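Local coordinates for OBG-type G domain-containing protein (Pyrococcus horikoshii, PDB 2E87), which binds GDP and is probably a GTP-binding protein of the Obg class, related to the nucleolar GTPase NOG1, though its cellular role is unknown, at residues Val84-Arg88 against Asp89-Lys93; Arg141-Asp144 against Asp145-Tyr149; Gly223-Asp226 against Arg227-Glu231; Phe262-Glu265 against Glu266-Leu270; Glu328-Ile331 against Lys332-Pro336. All coordinates share one frame; numbering follows the deposited sequence.

Contact 1: residues Val84-Arg88 against Asp89-Lys93; sequences VLVDR and DTFHK. With SO4 (sulfate ion), chain B.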
# COMPACT_ATOMS: atom_id res chain seq x y z
N VAL A 84 7.87 1.39 -2.86
CA VAL A 84 8.29 0.84 -4.14
C VAL A 84 7.58 1.49 -5.31
O VAL A 84 8.19 1.77 -6.33
CB VAL A 84 8.05 -0.69 -4.21
CG1 VAL A 84 7.96 -1.14 -5.66
CG2 VAL A 84 9.17 -1.42 -3.53
N LEU A 85 6.29 1.73 -5.16
CA LEU A 85 5.50 2.29 -6.25
C LEU A 85 5.58 3.80 -6.50
O LEU A 85 5.51 4.24 -7.65
CB LEU A 85 4.02 1.92 -6.05
CG LEU A 85 3.65 0.44 -6.11
CD1 LEU A 85 2.17 0.26 -5.87
CD2 LEU A 85 4.04 -0.12 -7.46
N VAL A 86 5.71 4.60 -5.45
CA VAL A 86 5.71 6.05 -5.65
C VAL A 86 6.76 6.80 -4.87
O VAL A 86 6.85 8.03 -4.97
CB VAL A 86 4.32 6.62 -5.27
CG1 VAL A 86 3.24 5.84 -5.99
CG2 VAL A 86 4.08 6.53 -3.76
N ASP A 87 7.54 6.07 -4.08
CA ASP A 87 8.61 6.62 -3.24
C ASP A 87 8.11 7.31 -1.98
O ASP A 87 7.60 8.42 -2.03
CB ASP A 87 9.51 7.59 -4.02
CG ASP A 87 10.75 7.96 -3.23
OD1 ASP A 87 10.74 8.99 -2.53
OD2 ASP A 87 11.73 7.19 -3.29
N ARG A 88 8.31 6.66 -0.84
CA ARG A 88 7.86 7.18 0.44
C ARG A 88 8.27 8.61 0.75
O ARG A 88 7.45 9.41 1.20
CB ARG A 88 8.36 6.28 1.57
CG ARG A 88 7.78 6.68 2.93
CD ARG A 88 8.76 6.42 4.05
NE ARG A 88 9.13 5.02 4.14
CZ ARG A 88 8.44 4.11 4.83
NH1 ARG A 88 7.34 4.46 5.49
NH2 ARG A 88 8.86 2.85 4.85
N ASP A 89 9.54 8.93 0.55
CA ASP A 89 10.05 10.26 0.86
C ASP A 89 9.42 11.34 -0.01
O ASP A 89 9.10 12.42 0.46
CB ASP A 89 11.58 10.26 0.75
CG ASP A 89 12.20 11.60 1.14
OD1 ASP A 89 12.64 12.34 0.22
OD2 ASP A 89 12.25 11.92 2.35
N THR A 90 9.21 11.03 -1.28
CA THR A 90 8.58 11.96 -2.19
C THR A 90 7.13 12.19 -1.78
O THR A 90 6.63 13.32 -1.82
CB THR A 90 8.61 11.42 -3.64
OG1 THR A 90 9.97 11.26 -4.05
CG2 THR A 90 7.92 12.37 -4.60
N PHE A 91 6.45 11.12 -1.39
CA PHE A 91 5.05 11.22 -0.99
C PHE A 91 4.91 12.12 0.23
O PHE A 91 4.10 13.04 0.24
CB PHE A 91 4.48 9.84 -0.68
CG PHE A 91 2.99 9.77 -0.81
CD1 PHE A 91 2.39 9.63 -2.06
CD2 PHE A 91 2.18 9.88 0.32
CE1 PHE A 91 1.02 9.60 -2.18
CE2 PHE A 91 0.79 9.85 0.20
CZ PHE A 91 0.21 9.72 -1.05
N HIS A 92 5.71 11.87 1.27
CA HIS A 92 5.65 12.66 2.49
C HIS A 92 5.86 14.13 2.21
O HIS A 92 5.18 14.98 2.79
CB HIS A 92 6.68 12.18 3.51
CG HIS A 92 6.18 11.11 4.43
ND1 HIS A 92 7.01 10.18 5.02
CD2 HIS A 92 4.93 10.83 4.87
CE1 HIS A 92 6.29 9.38 5.79
NE2 HIS A 92 5.02 9.75 5.71
N LYS A 93 6.81 14.43 1.33
CA LYS A 93 7.14 15.80 1.00
C LYS A 93 6.08 16.50 0.18
O LYS A 93 5.85 17.70 0.36
CB LYS A 93 8.49 15.86 0.28
CG LYS A 93 9.64 15.65 1.23
CD LYS A 93 10.97 15.57 0.53
CE LYS A 93 12.06 15.31 1.56
NZ LYS A 93 13.37 15.06 0.94
S SO4 B . 2.23 9.81 8.36
O1 SO4 B . 1.02 9.16 9.02
O2 SO4 B . 2.06 9.96 6.83
O3 SO4 B . 2.33 11.21 8.99
O4 SO4 B . 3.44 8.92 8.59
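The imidazole of His92 lies beside the side chain of Arg88, the two pointing the same way with ring and guanidinium planes 34° apart. At the edge of that imidazole, in its plane, sits O2 of a sulfate ion, and His92 NE2 donates to it at 3.2 Å. The sulfate probably comes from the crystallisation liquor and is also bonded by Ser72 OG. The other ring, of Phe91, meets CG2 of Val86 obliquely through its CD1 atom. The contact is an N-cap: helix 76-86 gives way to helix 88-117, and Asp87 caps the second. Asp87 has positive phi and leaves the helical path between the two helices. Its CG stands anti to the backbone N (chi1 -169°), and this carries OD1 across to Thr90. There OD1 takes two bonds. Thr90 N reaches its anti lone pair at 2.8 Å. The hydroxyl OG1 of Thr90 comes from above the carboxylate plane, also at 2.8 Å from OD1. Replacing Asp87 by an alanine would probably leave Thr90 N at the helix start without its cap and set the threonine hydroxyl free to turn. The backbone of Asp87 is used as well: its O accepts from Phe91 N at 3.0 Å, nearly in line with the carbonyl. Around the junction, Val86 O bonds to Tyr149 OH, and helix 144-156 packs on Val86, Thr90 and Phe91. Arg88 N bonds to the side chain of Asp83. On the outer side of the new helix, Lys93 NZ forms a salt bridge with Asp89, taking the syn lone pair of OD1 at 2.9 Å.

Contact 2: residues Arg141-Asp144 against Asp145-Tyr149; sequences RDID and DRLRY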
# COMPACT_ATOMS: atom_id res chain seq x y z
N ARG A 141 0.85 27.67 -7.29
CA ARG A 141 1.74 27.29 -8.37
C ARG A 141 3.04 26.76 -7.80
O ARG A 141 3.69 25.94 -8.42
CB ARG A 141 1.97 28.45 -9.35
CG ARG A 141 0.71 28.73 -10.15
CD ARG A 141 0.88 29.76 -11.22
NE ARG A 141 -0.40 30.08 -11.87
CZ ARG A 141 -1.00 31.26 -11.78
NH1 ARG A 141 -0.45 32.25 -11.08
NH2 ARG A 141 -2.16 31.46 -12.41
N ASP A 142 3.40 27.19 -6.60
CA ASP A 142 4.61 26.68 -5.98
C ASP A 142 4.48 25.16 -5.76
O ASP A 142 5.47 24.43 -5.83
CB ASP A 142 4.88 27.33 -4.62
CG ASP A 142 5.29 28.79 -4.72
OD1 ASP A 142 5.81 29.20 -5.78
OD2 ASP A 142 5.12 29.53 -3.72
N ILE A 143 3.26 24.69 -5.47
CA ILE A 143 3.05 23.26 -5.23
C ILE A 143 2.36 22.49 -6.35
O ILE A 143 2.03 21.32 -6.17
CB ILE A 143 2.24 22.99 -3.92
CG1 ILE A 143 0.81 23.51 -4.08
CG2 ILE A 143 2.91 23.65 -2.73
CD1 ILE A 143 -0.12 23.02 -2.99
N ASP A 144 2.17 23.12 -7.51
CA ASP A 144 1.49 22.48 -8.64
C ASP A 144 2.14 21.13 -9.03
O ASP A 144 1.43 20.13 -9.26
CB ASP A 144 1.47 23.40 -9.87
CG ASP A 144 0.48 22.94 -10.95
OD1 ASP A 144 0.84 22.93 -12.14
OD2 ASP A 144 -0.68 22.61 -10.60
N ASP A 145 3.47 21.11 -9.14
CA ASP A 145 4.15 19.86 -9.48
C ASP A 145 3.83 18.80 -8.42
O ASP A 145 3.58 17.64 -8.75
CB ASP A 145 5.67 20.04 -9.56
CG ASP A 145 6.13 20.66 -10.88
OD1 ASP A 145 5.32 20.69 -11.84
OD2 ASP A 145 7.31 21.09 -10.96
N ARG A 146 3.85 19.19 -7.16
CA ARG A 146 3.52 18.25 -6.09
C ARG A 146 2.07 17.75 -6.23
O ARG A 146 1.79 16.58 -6.03
CB ARG A 146 3.69 18.89 -4.71
CG ARG A 146 5.12 19.12 -4.25
CD ARG A 146 5.08 19.61 -2.81
NE ARG A 146 6.35 20.11 -2.29
CZ ARG A 146 7.00 21.16 -2.77
NH1 ARG A 146 6.50 21.85 -3.80
NH2 ARG A 146 8.14 21.54 -2.22
N LEU A 147 1.14 18.63 -6.58
CA LEU A 147 -0.24 18.21 -6.73
C LEU A 147 -0.35 17.24 -7.90
O LEU A 147 -1.03 16.22 -7.83
CB LEU A 147 -1.15 19.40 -6.98
CG LEU A 147 -1.30 20.43 -5.85
CD1 LEU A 147 -2.08 21.62 -6.40
CD2 LEU A 147 -2.00 19.81 -4.63
N ARG A 148 0.32 17.58 -8.99
CA ARG A 148 0.28 16.74 -10.17
C ARG A 148 0.86 15.36 -9.84
O ARG A 148 0.31 14.34 -10.23
CB ARG A 148 1.02 17.43 -11.30
CG ARG A 148 0.18 18.54 -11.90
CD ARG A 148 0.97 19.49 -12.78
NE ARG A 148 0.06 20.47 -13.37
CZ ARG A 148 -0.80 20.19 -14.34
NH1 ARG A 148 -0.87 18.97 -14.84
NH2 ARG A 148 -1.63 21.13 -14.76
N TYR A 149 1.97 15.34 -9.10
CA TYR A 149 2.57 14.08 -8.70
C TYR A 149 1.60 13.28 -7.81
O TYR A 149 1.44 12.08 -7.98
CB TYR A 149 3.87 14.31 -7.95
CG TYR A 149 4.25 13.17 -7.02
CD1 TYR A 149 4.85 12.01 -7.51
CD2 TYR A 149 3.99 13.26 -5.64
CE1 TYR A 149 5.17 10.94 -6.64
CE2 TYR A 149 4.30 12.20 -4.77
CZ TYR A 149 4.89 11.05 -5.28
OH TYR A 149 5.17 10.01 -4.42
O HOH W 1 5.13 23.55 -8.92
O HOH W 2 5.61 21.49 -6.62
O HOH W 3 -1.97 23.74 -12.85
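Asp144 O accepts the shortest bond across the contact, from Arg148 N at 2.8 Å. The side chains of the same two residues meet one turn apart. Arg148 NE donates to Asp144 OD1 at 2.9 Å, with an N-H...O angle of 157°, as part of a salt bridge. The oxygen lies at the edge of the guanidinium, in its plane. The carboxylate is turned almost square to it, with the planes 83° apart, and NE approaches OD1 from above the carboxylate plane. The arginine chain is extended from CG to NE and runs over Asp144 O. Water 3 links the outer atoms: it donates to Asp144 OD2 and accepts from Arg148 NH2. Asp144 OD2 also accepts from Ala14 N, so the carboxylate ties the N-terminal region to this helix. A leucine in place of Asp144 would probably leave the Arg148 guanidinium without its charge partner and Ala14 N without its acceptor. On the apolar side, Ile143 CD1 packs against Leu147 CG at 4.0 Å, the two side chains crossing obliquely. Ile143 also touches Ala101 of helix 88-117, and Leu147 touches Val11. Two further waters bridge the break in helical hydrogen bonding: water 1 joins Arg141 O to Asp145 N, and water 2 joins Asp142 O to Arg146 N. Ile143 takes the N-cap position, and its O accepts from Leu147 N at 2.9 Å. The arrangement is that of a helix-to-helix junction, from 122-142 into 144-156, with an i to i+4 salt bridge in the first turn of the new helix, within the NOG1 N-terminal helical domain.

Contact 3: residues Gly223-Asp226 against Arg227-Glu231; sequences GLLD and RPISE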
# COMPACT_ATOMS: atom_id res chain seq x y z
N GLY A 223 7.55 -15.11 -10.19
CA GLY A 223 8.17 -13.85 -10.53
C GLY A 223 8.80 -13.13 -9.36
O GLY A 223 9.41 -12.08 -9.54
N LEU A 224 8.68 -13.70 -8.16
CA LEU A 224 9.23 -13.09 -6.97
C LEU A 224 10.25 -13.98 -6.23
O LEU A 224 11.40 -13.58 -6.00
CB LEU A 224 8.09 -12.69 -6.02
CG LEU A 224 6.99 -11.75 -6.57
CD1 LEU A 224 5.88 -11.55 -5.52
CD2 LEU A 224 7.58 -10.38 -6.96
N LEU A 225 9.84 -15.19 -5.86
CA LEU A 225 10.74 -16.08 -5.15
C LEU A 225 11.03 -17.33 -5.96
O LEU A 225 11.23 -18.41 -5.40
CB LEU A 225 10.15 -16.44 -3.79
CG LEU A 225 10.11 -15.28 -2.80
CD1 LEU A 225 9.47 -15.73 -1.50
CD2 LEU A 225 11.53 -14.78 -2.53
N ASP A 226 11.07 -17.16 -7.28
CA ASP A 226 11.32 -18.26 -8.20
C ASP A 226 12.57 -18.01 -9.03
O ASP A 226 12.75 -18.61 -10.09
CB ASP A 226 10.12 -18.45 -9.13
CG ASP A 226 9.87 -17.24 -10.00
OD1 ASP A 226 8.95 -17.29 -10.85
OD2 ASP A 226 10.59 -16.24 -9.82
N ARG A 227 13.42 -17.11 -8.55
CA ARG A 227 14.66 -16.79 -9.24
C ARG A 227 15.61 -16.03 -8.32
O ARG A 227 15.19 -15.40 -7.36
CB ARG A 227 14.37 -15.97 -10.49
CG ARG A 227 13.81 -14.61 -10.21
CD ARG A 227 13.03 -14.14 -11.40
NE ARG A 227 11.96 -15.09 -11.72
CZ ARG A 227 11.03 -14.89 -12.64
NH1 ARG A 227 11.02 -13.77 -13.35
NH2 ARG A 227 10.11 -15.82 -12.85
N PRO A 228 16.92 -16.09 -8.61
CA PRO A 228 17.93 -15.41 -7.81
C PRO A 228 17.52 -13.97 -7.49
O PRO A 228 17.19 -13.21 -8.40
CB PRO A 228 19.17 -15.47 -8.70
CG PRO A 228 19.00 -16.76 -9.40
CD PRO A 228 17.54 -16.72 -9.79
N ILE A 229 17.51 -13.63 -6.21
CA ILE A 229 17.14 -12.29 -5.76
C ILE A 229 18.29 -11.36 -6.08
O ILE A 229 18.08 -10.21 -6.46
CB ILE A 229 16.85 -12.27 -4.23
CG1 ILE A 229 15.83 -13.35 -3.87
CG2 ILE A 229 16.30 -10.90 -3.82
CD1 ILE A 229 15.58 -13.50 -2.38
N SER A 230 19.51 -11.86 -5.93
CA SER A 230 20.73 -11.09 -6.20
C SER A 230 20.76 -10.48 -7.59
O SER A 230 21.18 -9.34 -7.76
CB SER A 230 21.95 -11.99 -6.02
OG SER A 230 22.02 -12.47 -4.69
N GLU A 231 20.33 -11.25 -8.59
CA GLU A 231 20.31 -10.77 -9.97
C GLU A 231 19.19 -9.76 -10.19
O GLU A 231 18.62 -9.68 -11.28
CB GLU A 231 20.10 -11.96 -10.91
CG GLU A 231 21.32 -12.87 -11.07
CD GLU A 231 22.05 -12.62 -12.39
OE1 GLU A 231 21.50 -12.97 -13.45
OE2 GLU A 231 23.18 -12.07 -12.35
O HOH W 4 13.85 -12.97 -7.41
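This is a local salt bridge between neighbours in sequence, set in the loop between strand 214-220 and helix 234-241 of the G domain. In GTPases of this fold the loop corresponds to the switch II region, and Gly223 is the glycine of the Asp-Thr-Pro-Gly sequence that opens it. Asp226 and Arg227 lie side by side and point the same way. Their carboxylate and guanidinium planes are nearly parallel, 6° apart, but the groups are stepped rather than coplanar. Arg227 NH2 donates to Asp226 OD1 at 2.7 Å from above the carboxylate plane, and the bond is bent to 131°. Arg227 NE is 2.6 Å from Asp226 OD2, but its poor angle makes this bond weak. The arginine chain bends at chi3, which folds the guanidinium back over the aspartate. CA of Gly223 lies over one face of the guanidinium, offset toward its rim and 3.6 Å from NH2. Gly223 N makes the straighter bond to Asp226 OD1, 2.7 Å long at 172°. It reaches that oxygen from the face opposite to Arg227 NH2. The loop therefore closes on itself between Gly223 and Asp226. A water lies within bonding distance of Leu224 O and Arg227 O and may link them. On the apolar side, Leu225 CD2 approaches Ile229 CD1 at 4.3 Å, and Leu225 also packs on Val171 and Ala173 of strand 169-173. The Asp226 side chain is about 4 Å from that of Lys180, a GDP-binding residue. With Gly223 N on one face of OD1 and Arg227 NH2 on the other, the Asp226 carboxylate is probably restrained from turning.

Contact 4: residues Phe262-Glu265 against Glu266-Leu270; sequences FPLE and EQIHL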
# COMPACT_ATOMS: atom_id res chain seq x y z
N PHE A 262 14.86 -27.43 -13.97
CA PHE A 262 15.94 -26.87 -13.18
C PHE A 262 16.57 -27.99 -12.41
O PHE A 262 15.88 -28.69 -11.66
CB PHE A 262 15.43 -25.81 -12.19
CG PHE A 262 14.84 -24.61 -12.86
CD1 PHE A 262 13.51 -24.61 -13.24
CD2 PHE A 262 15.62 -23.51 -13.16
CE1 PHE A 262 12.97 -23.53 -13.94
CE2 PHE A 262 15.11 -22.42 -13.86
CZ PHE A 262 13.78 -22.43 -14.25
N PRO A 263 17.89 -28.19 -12.59
CA PRO A 263 18.66 -29.24 -11.91
C PRO A 263 18.50 -29.08 -10.40
O PRO A 263 18.33 -27.96 -9.91
CB PRO A 263 20.11 -28.96 -12.34
CG PRO A 263 19.96 -28.30 -13.67
CD PRO A 263 18.74 -27.42 -13.51
N LEU A 264 18.59 -30.19 -9.68
CA LEU A 264 18.48 -30.16 -8.23
C LEU A 264 19.46 -29.18 -7.59
O LEU A 264 19.09 -28.51 -6.64
CB LEU A 264 18.71 -31.56 -7.67
CG LEU A 264 18.71 -31.69 -6.15
CD1 LEU A 264 17.33 -31.38 -5.60
CD2 LEU A 264 19.13 -33.08 -5.77
N GLU A 265 20.69 -29.10 -8.09
CA GLU A 265 21.69 -28.18 -7.53
C GLU A 265 21.24 -26.71 -7.63
O GLU A 265 21.47 -25.93 -6.72
CB GLU A 265 23.05 -28.33 -8.22
CG GLU A 265 23.54 -29.76 -8.41
CD GLU A 265 23.01 -30.42 -9.69
OE1 GLU A 265 23.26 -29.89 -10.83
OE2 GLU A 265 22.34 -31.47 -9.55
N GLU A 266 20.62 -26.34 -8.75
CA GLU A 266 20.15 -24.97 -8.93
C GLU A 266 18.98 -24.67 -7.98
O GLU A 266 18.85 -23.55 -7.48
CB GLU A 266 19.72 -24.74 -10.38
CG GLU A 266 20.87 -24.72 -11.40
CD GLU A 266 20.40 -24.36 -12.80
OE1 GLU A 266 19.25 -23.89 -12.94
OE2 GLU A 266 21.18 -24.53 -13.75
N GLN A 267 18.14 -25.66 -7.73
CA GLN A 267 17.02 -25.47 -6.82
C GLN A 267 17.59 -25.27 -5.43
O GLN A 267 17.08 -24.47 -4.66
CB GLN A 267 16.08 -26.68 -6.83
CG GLN A 267 15.29 -26.86 -8.10
CD GLN A 267 14.45 -28.13 -8.08
OE1 GLN A 267 13.66 -28.35 -7.15
NE2 GLN A 267 14.61 -28.98 -9.09
N ILE A 268 18.64 -26.00 -5.09
CA ILE A 268 19.25 -25.84 -3.77
C ILE A 268 19.86 -24.43 -3.63
O ILE A 268 19.76 -23.79 -2.59
CB ILE A 268 20.33 -26.91 -3.48
CG1 ILE A 268 19.67 -28.23 -3.10
CG2 ILE A 268 21.23 -26.47 -2.34
CD1 ILE A 268 20.66 -29.40 -3.03
N HIS A 269 20.50 -23.94 -4.68
CA HIS A 269 21.09 -22.61 -4.57
C HIS A 269 20.01 -21.60 -4.27
O HIS A 269 20.18 -20.75 -3.40
CB HIS A 269 21.83 -22.23 -5.85
CG HIS A 269 23.09 -22.99 -6.06
ND1 HIS A 269 23.75 -23.02 -7.27
CD2 HIS A 269 23.83 -23.74 -5.21
CE1 HIS A 269 24.84 -23.76 -7.16
NE2 HIS A 269 24.91 -24.21 -5.91
N LEU A 270 18.89 -21.71 -4.97
CA LEU A 270 17.79 -20.78 -4.78
C LEU A 270 17.25 -20.91 -3.37
O LEU A 270 17.00 -19.90 -2.71
CB LEU A 270 16.67 -21.03 -5.79
CG LEU A 270 15.59 -19.94 -5.77
CD1 LEU A 270 16.21 -18.61 -6.15
CD2 LEU A 270 14.48 -20.31 -6.74
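Gln267 and Phe262 make the tight part of this contact, at the start of helix 264-277. Gln267 NE2 donates to Phe262 O at 2.9 Å, with that oxygen close to the plane of the amide. The chain of Gln267 is extended beyond CG (chi2 176°), and this carries the amide back past the helix start. Its OE1 accepts from Asp255 N. Pro263 is the N-cap, and its O accepts from Gln267 N at 3.2 Å. Leu264 CG and Ile268 CD1 pack at 4.3 Å on the buried side.

The solvent side, by contrast, has only van der Waals side-chain touches. The carboxylate of Glu266 rests against the proline ring, with Glu266 CD 3.6 Å from Pro263 CD. Its OE1 lies at the edge of the Phe262 ring, 3.7 Å from CD2, the ring and carboxylate planes 66° apart. The exposed His269 ring has Glu265 O over one face, 3.4 Å from its CG.

Phe262 also stacks on His175, its side chain about 5 Å from that of GDP-binding Asn177. The helix links strands 249-254 and 283-287 in a beta-alpha-beta unit. Gln267 and Ile268 touch Phe254 of the first strand, while Leu264 and Ile268 face helix 295-307.

Contact 5: residues Glu328-Ile331 against Lys332-Pro336; sequences EEII and KTLRP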
# COMPACT_ATOMS: atom_id res chain seq x y z
N GLU A 328 -1.89 -29.95 7.80
CA GLU A 328 -1.73 -30.26 9.21
C GLU A 328 -0.58 -29.45 9.77
O GLU A 328 -0.71 -28.77 10.79
CB GLU A 328 -1.40 -31.74 9.41
CG GLU A 328 -2.58 -32.72 9.42
CD GLU A 328 -2.11 -34.19 9.47
OE1 GLU A 328 -1.26 -34.52 10.35
OE2 GLU A 328 -2.58 -35.00 8.65
N GLU A 329 0.57 -29.53 9.10
CA GLU A 329 1.76 -28.83 9.54
C GLU A 329 1.59 -27.30 9.53
O GLU A 329 2.17 -26.61 10.37
CB GLU A 329 2.96 -29.25 8.68
CG GLU A 329 4.30 -28.69 9.14
CD GLU A 329 4.60 -29.01 10.59
OE1 GLU A 329 4.42 -30.18 10.99
OE2 GLU A 329 5.04 -28.09 11.32
N ILE A 330 0.79 -26.79 8.59
CA ILE A 330 0.54 -25.35 8.50
C ILE A 330 -0.19 -24.93 9.76
O ILE A 330 0.21 -24.00 10.45
CB ILE A 330 -0.35 -25.00 7.30
CG1 ILE A 330 0.44 -25.19 6.01
CG2 ILE A 330 -0.91 -23.58 7.44
CD1 ILE A 330 -0.38 -24.93 4.75
N ILE A 331 -1.26 -25.66 10.05
CA ILE A 331 -2.09 -25.42 11.22
C ILE A 331 -1.30 -25.48 12.51
O ILE A 331 -1.47 -24.64 13.39
CB ILE A 331 -3.23 -26.43 11.28
CG1 ILE A 331 -4.17 -26.20 10.09
CG2 ILE A 331 -3.96 -26.29 12.61
CD1 ILE A 331 -4.93 -27.41 9.67
N LYS A 332 -0.44 -26.48 12.65
CA LYS A 332 0.35 -26.60 13.86
C LYS A 332 1.30 -25.43 14.04
O LYS A 332 1.59 -25.00 15.16
CB LYS A 332 1.15 -27.91 13.85
CG LYS A 332 2.16 -28.01 14.98
CD LYS A 332 3.01 -29.26 14.86
CE LYS A 332 3.98 -29.37 16.04
NZ LYS A 332 4.75 -30.64 15.98
N THR A 333 1.80 -24.91 12.92
CA THR A 333 2.74 -23.80 12.95
C THR A 333 2.08 -22.45 13.15
O THR A 333 2.60 -21.60 13.87
CB THR A 333 3.55 -23.72 11.63
OG1 THR A 333 4.23 -24.96 11.40
CG2 THR A 333 4.57 -22.59 11.68
N LEU A 334 0.92 -22.27 12.54
CA LEU A 334 0.26 -20.98 12.61
C LEU A 334 -0.96 -20.79 13.51
O LEU A 334 -1.40 -19.66 13.70
CB LEU A 334 -0.08 -20.54 11.19
CG LEU A 334 1.10 -20.47 10.21
CD1 LEU A 334 0.60 -19.94 8.88
CD2 LEU A 334 2.20 -19.55 10.74
N ARG A 335 -1.51 -21.86 14.08
CA ARG A 335 -2.68 -21.71 14.95
C ARG A 335 -2.43 -20.76 16.12
O ARG A 335 -3.30 -19.98 16.50
CB ARG A 335 -3.16 -23.07 15.47
CG ARG A 335 -4.33 -22.98 16.41
CD ARG A 335 -4.96 -24.35 16.63
NE ARG A 335 -6.20 -24.48 15.88
CZ ARG A 335 -7.41 -24.28 16.38
NH1 ARG A 335 -7.56 -23.92 17.66
NH2 ARG A 335 -8.48 -24.41 15.60
N PRO A 336 -1.24 -20.83 16.73
CA PRO A 336 -1.00 -19.90 17.84
C PRO A 336 -1.12 -18.45 17.39
O PRO A 336 -1.83 -17.65 18.00
CB PRO A 336 0.41 -20.27 18.34
CG PRO A 336 1.00 -21.10 17.22
CD PRO A 336 -0.18 -21.85 16.68
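The long C-terminal helix 323-350 holds this contact, one turn reaching to the next. Thr333 and Glu329 carry its polar side. Glu329 O accepts twice from Thr333: from OG1 at 2.8 Å and from the backbone N at 3.1 Å. The two donors come to this oxygen from opposite faces of the carbonyl plane. The hydroxyl stands anti to the carbonyl carbon of Thr333 (chi1 -57°), which turns it back toward the preceding turn. The carboxylate of Glu329, its chain bent at chi2, comes forward to meet it, and OE2 lies 3.2 Å from Thr333 OG1.

A threonine or serine hydroxyl bonded to the carbonyl four residues earlier is a common feature within alpha-helices. Here the helix lies against the G-domain sheet through its other side. Ile330 CG2 meets Leu334 CD1 at 4.2 Å, the side chains crossing at a slant. Both touch Val170 of strand 169-173; Ile330 also reaches Phe209, and Leu334 reaches Tyr216. Further along, Ile331 CG2 sits at the edge of the Arg335 guanidinium, 4.4 Å from NE. The helix kinks at Pro336, whose N makes no bond to the turn before. Just ahead of it, Arg335 N still bonds to Ile331 O at 2.9 Å.

In the fold
Contacts 1 and 2 belong to the N-terminal helical domain, and contacts 3, 4 and 5 to the G domain. Contacts 1 and 2 have centres 14 Å apart and touch: Thr90 CG2 packs 3.4 Å from Tyr149 CZ. Contacts 3 and 4 also meet, where Leu270 CD1 packs 3.4 Å from Arg227 C. Both lie near the nucleotide without touching it: the side chains of Asp226 and Phe262 are about 7 and 8 Å from GDP. Contact 5 stands apart, its centre 27 Å from that of contact 3 and 28 Å from that of contact 4. Between the domains, contacts 1 and 3 come no closer than about 9 Å between nearest atoms.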